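Side-chain contacts in Serine/threonine protein kinase (Mycobacterium tuberculosis, PDB 4ESQ), which is a membrane receptor kinase that probably phosphorylates serine and threonine residues of proteins, represented here by its extracellular sensor domain: residues A92-T95 and A96-R100; E8-S11 and A12-L15. All coordinates share one frame; numbering follows the deposited sequence.

Contact 1 (A92-T95 and A96-R100); sequences AFPT and ADKAR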
loop_
_atom_site.group_PDB
_atom_site.type_symbol
_atom_site.label_atom_id
_atom_site.label_comp_id
_atom_site.label_asym_id
_atom_site.label_seq_id
_atom_site.Cartn_x
_atom_site.Cartn_y
_atom_site.Cartn_z
ATOM N N ALA A 92 -12.814 -2.491 0.920
ATOM C CA ALA A 92 -14.137 -2.069 1.377
ATOM C C ALA A 92 -14.430 -2.641 2.750
ATOM O O ALA A 92 -14.076 -3.779 3.044
ATOM C CB ALA A 92 -15.210 -2.509 0.397
ATOM N N PHE A 93 -15.084 -1.832 3.577
ATOM C CA PHE A 93 -15.563 -2.248 4.887
ATOM C C PHE A 93 -17.052 -1.939 4.940
ATOM O O PHE A 93 -17.552 -1.180 4.128
ATOM C CB PHE A 93 -14.836 -1.471 5.980
ATOM C CG PHE A 93 -13.407 -1.892 6.168
ATOM C CD1 PHE A 93 -12.410 -1.422 5.326
ATOM C CD2 PHE A 93 -13.069 -2.758 7.194
ATOM C CE1 PHE A 93 -11.090 -1.813 5.506
ATOM C CE2 PHE A 93 -11.755 -3.157 7.379
ATOM C CZ PHE A 93 -10.760 -2.680 6.528
ATOM N N PRO A 94 -17.771 -2.538 5.896
ATOM C CA PRO A 94 -19.218 -2.305 5.960
ATOM C C PRO A 94 -19.563 -0.856 6.288
ATOM O O PRO A 94 -20.573 -0.341 5.809
ATOM C CB PRO A 94 -19.674 -3.228 7.090
ATOM C CG PRO A 94 -18.618 -4.266 7.187
ATOM C CD PRO A 94 -17.330 -3.604 6.805
ATOM N N THR A 95 -18.717 -0.211 7.083
ATOM C CA THR A 95 -18.957 1.153 7.536
ATOM C C THR A 95 -17.668 1.953 7.548
ATOM O O THR A 95 -16.573 1.388 7.562
ATOM C CB THR A 95 -19.491 1.166 8.971
ATOM O OG1 THR A 95 -18.536 0.533 9.832
ATOM C CG2 THR A 95 -20.822 0.408 9.060
ATOM N N ALA A 96 -17.815 3.273 7.552
ATOM C CA ALA A 96 -16.703 4.187 7.765
ATOM C C ALA A 96 -15.986 3.887 9.080
ATOM O O ALA A 96 -14.765 3.889 9.132
ATOM C CB ALA A 96 -17.196 5.626 7.746
ATOM N N ASP A 97 -16.749 3.618 10.137
ATOM C CA ASP A 97 -16.171 3.320 11.446
ATOM C C ASP A 97 -15.137 2.190 11.405
ATOM O O ASP A 97 -14.051 2.308 11.978
ATOM C CB ASP A 97 -17.267 2.980 12.459
ATOM C CG ASP A 97 -18.121 4.178 12.813
ATOM O OD1 ASP A 97 -17.784 5.296 12.367
ATOM O OD2 ASP A 97 -19.120 4.006 13.543
ATOM N N LYS A 98 -15.476 1.096 10.732
ATOM C CA LYS A 98 -14.573 -0.047 10.664
ATOM C C LYS A 98 -13.353 0.256 9.798
ATOM O O LYS A 98 -12.237 -0.158 10.125
ATOM C CB LYS A 98 -15.310 -1.302 10.182
ATOM C CG LYS A 98 -16.253 -1.868 11.248
ATOM C CD LYS A 98 -17.106 -3.013 10.725
ATOM C CE LYS A 98 -18.000 -3.570 11.827
ATOM N NZ LYS A 98 -18.900 -4.643 11.321
ATOM N N ALA A 99 -13.569 0.981 8.701
ATOM C CA ALA A 99 -12.462 1.418 7.852
ATOM C C ALA A 99 -11.495 2.303 8.642
ATOM O O ALA A 99 -10.277 2.111 8.601
ATOM C CB ALA A 99 -12.984 2.162 6.624
ATOM N N ARG A 100 -12.033 3.280 9.362
ATOM C CA ARG A 100 -11.181 4.173 10.147
ATOM C C ARG A 100 -10.428 3.434 11.259
ATOM O O ARG A 100 -9.259 3.715 11.531
ATOM C CB ARG A 100 -12.010 5.313 10.739
ATOM C CG ARG A 100 -12.751 6.096 9.682
ATOM C CD ARG A 100 -12.331 7.541 9.642
ATOM N NE ARG A 100 -12.606 8.120 8.332
ATOM C CZ ARG A 100 -12.066 9.248 7.884
ATOM N NH1 ARG A 100 -12.372 9.683 6.667
ATOM N NH2 ARG A 100 -11.219 9.933 8.649
#

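Contact 2 (E8-S11 and A12-L15); sequences ERLS and ALLL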
loop_
_atom_site.group_PDB
_atom_site.type_symbol
_atom_site.label_atom_id
_atom_site.label_comp_id
_atom_site.label_asym_id
_atom_site.label_seq_id
_atom_site.Cartn_x
_atom_site.Cartn_y
_atom_site.Cartn_z
ATOM N N GLU A 8 -18.630 -3.630 -5.652
ATOM C CA GLU A 8 -18.463 -3.828 -7.085
ATOM C C GLU A 8 -17.858 -2.618 -7.793
ATOM O O GLU A 8 -17.535 -2.685 -8.982
ATOM C CB GLU A 8 -19.792 -4.247 -7.727
ATOM C CG GLU A 8 -20.893 -3.222 -7.585
ATOM C CD GLU A 8 -21.907 -3.592 -6.525
ATOM O OE1 GLU A 8 -21.520 -4.152 -5.470
ATOM O OE2 GLU A 8 -23.100 -3.319 -6.754
ATOM N N ARG A 9 -17.669 -1.526 -7.056
ATOM C CA ARG A 9 -17.110 -0.305 -7.632
ATOM C C ARG A 9 -15.655 -0.082 -7.246
ATOM O O ARG A 9 -15.071 0.932 -7.614
ATOM C CB ARG A 9 -17.943 0.913 -7.226
ATOM C CG ARG A 9 -19.259 1.058 -8.012
ATOM C CD ARG A 9 -19.029 1.521 -9.446
ATOM N NE ARG A 9 -18.471 2.873 -9.484
ATOM C CZ ARG A 9 -18.002 3.468 -10.578
ATOM N NH1 ARG A 9 -18.010 2.833 -11.750
ATOM N NH2 ARG A 9 -17.515 4.702 -10.496
ATOM N N LEU A 10 -15.068 -1.031 -6.517
ATOM C CA LEU A 10 -13.704 -0.869 -6.040
ATOM C C LEU A 10 -12.698 -0.669 -7.176
ATOM O O LEU A 10 -11.836 0.199 -7.079
ATOM C CB LEU A 10 -13.280 -2.042 -5.150
ATOM C CG LEU A 10 -13.883 -2.101 -3.742
ATOM C CD1 LEU A 10 -13.415 -3.366 -2.995
ATOM C CD2 LEU A 10 -13.525 -0.862 -2.945
ATOM N N SER A 11 -12.822 -1.441 -8.253
ATOM C CA SER A 11 -11.830 -1.360 -9.329
ATOM C C SER A 11 -11.809 0.022 -9.980
ATOM O O SER A 11 -10.772 0.463 -10.498
ATOM C CB SER A 11 -12.047 -2.452 -10.382
ATOM O OG SER A 11 -13.180 -2.184 -11.185
ATOM N N ALA A 12 -12.950 0.704 -9.944
ATOM C CA ALA A 12 -13.060 2.042 -10.531
ATOM C C ALA A 12 -12.303 3.093 -9.720
ATOM O O ALA A 12 -12.136 4.227 -10.179
ATOM C CB ALA A 12 -14.522 2.439 -10.676
ATOM N N LEU A 13 -11.837 2.718 -8.527
ATOM C CA LEU A 13 -11.103 3.651 -7.658
ATOM C C LEU A 13 -9.587 3.647 -7.879
ATOM O O LEU A 13 -8.882 4.575 -7.458
ATOM C CB LEU A 13 -11.396 3.355 -6.183
ATOM C CG LEU A 13 -12.868 3.274 -5.793
ATOM C CD1 LEU A 13 -12.981 2.882 -4.333
ATOM C CD2 LEU A 13 -13.577 4.599 -6.051
ATOM N N LEU A 14 -9.074 2.612 -8.529
ATOM C CA LEU A 14 -7.641 2.518 -8.749
ATOM C C LEU A 14 -7.182 3.505 -9.817
ATOM O O LEU A 14 -7.991 4.030 -10.589
ATOM C CB LEU A 14 -7.239 1.087 -9.121
ATOM C CG LEU A 14 -7.586 0.018 -8.077
ATOM C CD1 LEU A 14 -7.119 -1.348 -8.550
ATOM C CD2 LEU A 14 -6.989 0.343 -6.708
ATOM N N LEU A 15 -5.880 3.761 -9.861
ATOM C CA LEU A 15 -5.341 4.667 -10.861
ATOM C C LEU A 15 -5.121 3.915 -12.163
ATOM O O LEU A 15 -4.726 2.752 -12.163
ATOM C CB LEU A 15 -4.040 5.294 -10.360
ATOM C CG LEU A 15 -4.196 6.130 -9.089
ATOM C CD1 LEU A 15 -2.946 6.958 -8.871
ATOM C CD2 LEU A 15 -5.427 7.018 -9.194
#

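Contact 1 (A92-T95 and A96-R100)
An N-cap joins these residues: Thr95 caps the first turn of helix 96-111, just after strand 84-92 of the PknH-like sensor domain has ended, and Phe93 and Pro94 make the bend between them. Thr95 OG1 accepts the backbone N-H of Lys98 at 3.2 Å, with an N-H...O angle of 160°. A chi1 of 59° sets OG1 between the backbone N and the carbonyl carbon of its own residue, turned toward the Lys98 amide in the first turn, where the regular helical bonds have not yet begun; threonine, with a short side-chain acceptor, suits the place. The carbonyl of the same residue starts the regular helical pattern, Thr95 O taking the N-H of Ala99 at 3.2 Å. Lys98, extended beyond CG, runs past the cap, its CG 3.6 Å from Thr95 OG1, and crosses the Pro94 ring at about a right angle, where Lys98 CD and Pro94 CD come within 4.0 Å. Its aliphatic stem thus packs on the turn near the surface. On the buried side Phe93 offers one ring face to the helix. Ala99 CA makes a CH-pi contact 4.0 Å from the Phe93 ring centroid, displaced toward the rim, and the small alanine lets the backbone come this near the aromatic ring. Both residues also pack on Val166 of strand 165-173, so the helix start is seated against the sheet. Beside the CH-pi contact, Phe93 CD1 lies 3.9 Å from Ala99 CB.

Contact 2 (E8-S11 and A12-L15)
Arg9 lays a face of its guanidinium over the methyl of Ala12 along an N-terminal run of successive turns that leads toward helix 17-24 in the sensor domain. The methyl carbon Ala12 CB stands over the centre of the Arg9 guanidinium, 3.6 Å from Arg9 CZ. Bends at chi2 (-73°) and chi3 (-65°) fold the arginine chain back over the alanine, whose small side chain accepts a flat group directly above it. Arg9 NH2 also forms a salt bridge with Glu194 at the C-terminus, so the charged end links the two chain ends while its face rests on a methyl.

Leu10 and Leu13 are oriented differently: their buried side chains cross at a slant, and the branches Leu10 CD2 and Leu13 CD1 meet at 4.0 Å. Leu10 packs on strands 69-76 and 84-92, whereas Leu13 reaches Val191 of helix 179-192; leucine suits both places because its branched end fills an apolar interface. The backbone bond from Leu13 N to Leu10 O, 2.9 Å long, spans three residues as in a 3-10 turn; those from Ala12 to Arg9 and from Leu14 to Ser11 are weak. At the Leu10 carbonyl, the Leu13 N-H approaches from above the carbonyl plane, 52° out of it.

How the contacts relate
Both contacts are local and partly buried, joining a polar outer side to an apolar inner one, and their centres lie about 16 Å apart. Contact 1 makes the passage from a sheet strand into a long helix, so its chemistry is that of a helix start, with a side-chain acceptor and an aromatic face. Contact 2 belongs to a run of tight turns whose backbone bonds span three residues, two of them weak, and sets leucines inward with a charged group outside. Strand 84-92 ties them together: its last residue, Ala92, precedes the bend of contact 1 and touches contact 2, with Ala92 CB 3.9 Å from Leu10 CD1.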